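PDB 5JVK: T9SS C-terminal target domain-containing protein from Bacteroides cellulosilyticus, which is a family 39 glycoside hydrolase of a gut symbiont and probably cleaves internal O-glycosidic bonds of glycans. Local coordinates for residues Ala459-Asp462 against Val463-Arg467. Numbering follows the deposited sequence.
Sequences APTD and VDKLR
With CG2 of Thr-461 anti to the backbone N and CG of Lys-465 anti to its own carbonyl carbon (chi1 -60°), the threonine methyl meets the root of the lysine chain, CG2 to CB 4.0 Å, the two side chains crossing at about a right angle. Beyond CG the lysine is extended and runs alongside Asp-462, pointing the same way; its NZ stops 4.1 Å from OD2 of Asp-462, beyond a salt bridge, though the opposite charges probably still attract weakly. Asp-464 turns back over the same residue and sets OD1 3.3 Å from CB of Asp-462. The backbone is closed by the hydrogen bond from Lys-465 N to Asp-462 O, 3.2 Å long and bent to 141°. This i to i+3 bond, followed by one from Leu-466 N to Val-463 O, defines a short 3-10 turn in the surface loop between strand 453-458 and strand 466-469, the latter part of the antiparallel sheet that follows the eight-stranded barrel in the chain. Leu-466, the first residue of the second strand, lays CG 3.5 Å from Asp-462 O and brings CD2 within 4.1 Å of Thr-461 CB, while its side chain also touches Leu-478. Replacing Leu-466 by alanine would remove CG and both methyls and is likely to leave Thr-461 and Leu-478 without that apolar neighbour. At the start of the loop, Ala-459 CB lies 4.3 Å from Val-463 CG2, and the valine packs on Leu-478 and Val-480.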
loop_
_atom_site.group_PDB
_atom_site.type_symbol
_atom_site.label_atom_id
_atom_site.label_comp_id
_atom_site.label_asym_id
_atom_site.label_seq_id
_atom_site.Cartn_x
_atom_site.Cartn_y
_atom_site.Cartn_z
ATOM N N ALA A 459 22.842 14.535 19.176
ATOM C CA ALA A 459 22.476 15.335 18.003
ATOM C C ALA A 459 23.426 15.070 16.825
ATOM O O ALA A 459 24.570 15.540 16.844
ATOM C CB ALA A 459 22.474 16.818 18.358
ATOM N N PRO A 460 22.960 14.314 15.803
ATOM C CA PRO A 460 23.854 13.911 14.711
ATOM C C PRO A 460 24.199 15.061 13.750
ATOM O O PRO A 460 25.328 15.130 13.258
ATOM C CB PRO A 460 23.068 12.799 14.013
ATOM C CG PRO A 460 21.637 13.120 14.268
ATOM C CD PRO A 460 21.565 13.893 15.554
ATOM N N THR A 461 23.224 15.929 13.485
ATOM C CA THR A 461 23.428 17.209 12.813
ATOM C C THR A 461 23.268 18.292 13.887
ATOM O O THR A 461 22.819 17.998 15.003
ATOM C CB THR A 461 22.378 17.411 11.690
ATOM O OG1 THR A 461 22.131 16.164 11.020
ATOM C CG2 THR A 461 22.837 18.448 10.664
ATOM N N ASP A 462 23.641 19.531 13.568
ATOM C CA ASP A 462 23.393 20.667 14.471
ATOM C C ASP A 462 21.894 20.869 14.708
ATOM O O ASP A 462 21.067 20.556 13.849
ATOM C CB ASP A 462 24.007 21.965 13.927
ATOM C CG ASP A 462 25.529 21.922 13.863
ATOM O OD1 ASP A 462 26.163 21.242 14.702
ATOM O OD2 ASP A 462 26.094 22.582 12.965
ATOM N N VAL A 463 21.565 21.410 15.876
ATOM C CA VAL A 463 20.177 21.500 16.341
ATOM C C VAL A 463 19.345 22.492 15.511
ATOM O O VAL A 463 18.174 22.236 15.223
ATOM C CB VAL A 463 20.126 21.844 17.851
ATOM C CG1 VAL A 463 18.698 22.101 18.319
ATOM C CG2 VAL A 463 20.754 20.717 18.666
ATOM N N ASP A 464 19.958 23.610 15.125
ATOM C CA ASP A 464 19.314 24.595 14.241
ATOM C C ASP A 464 19.053 24.100 12.807
ATOM O O ASP A 464 18.270 24.719 12.087
ATOM C CB ASP A 464 20.111 25.913 14.213
ATOM C CG ASP A 464 21.502 25.765 13.593
ATOM O OD1 ASP A 464 22.104 24.672 13.688
ATOM O OD2 ASP A 464 21.998 26.760 13.024
ATOM N N LYS A 465 19.702 23.004 12.397
ATOM C CA LYS A 465 19.448 22.358 11.096
ATOM C C LYS A 465 18.478 21.161 11.165
ATOM O O LYS A 465 18.447 20.346 10.242
ATOM C CB LYS A 465 20.774 21.902 10.469
ATOM C CG LYS A 465 21.771 23.021 10.218
ATOM C CD LYS A 465 23.041 22.490 9.569
ATOM C CE LYS A 465 24.114 23.569 9.473
ATOM N NZ LYS A 465 25.415 23.026 8.988
ATOM N N LEU A 466 17.676 21.065 12.229
ATOM C CA LEU A 466 16.745 19.948 12.405
ATOM C C LEU A 466 15.312 20.411 12.670
ATOM O O LEU A 466 15.086 21.370 13.410
ATOM C CB LEU A 466 17.215 19.038 13.547
ATOM C CG LEU A 466 18.483 18.212 13.295
ATOM C CD1 LEU A 466 18.945 17.543 14.580
ATOM C CD2 LEU A 466 18.269 17.173 12.204
ATOM N N ARG A 467 14.359 19.724 12.041
ATOM C CA ARG A 467 12.933 19.855 12.339
ATOM C C ARG A 467 12.408 18.495 12.776
ATOM O O ARG A 467 12.757 17.483 12.176
ATOM C CB ARG A 467 12.154 20.309 11.105
ATOM C CG ARG A 467 12.131 21.810 10.858
ATOM C CD ARG A 467 11.000 22.168 9.900
ATOM N NE ARG A 467 11.093 21.416 8.643
ATOM C CZ ARG A 467 10.079 21.133 7.819
ATOM N NH1 ARG A 467 8.829 21.528 8.082
ATOM N NH2 ARG A 467 10.316 20.434 6.708
#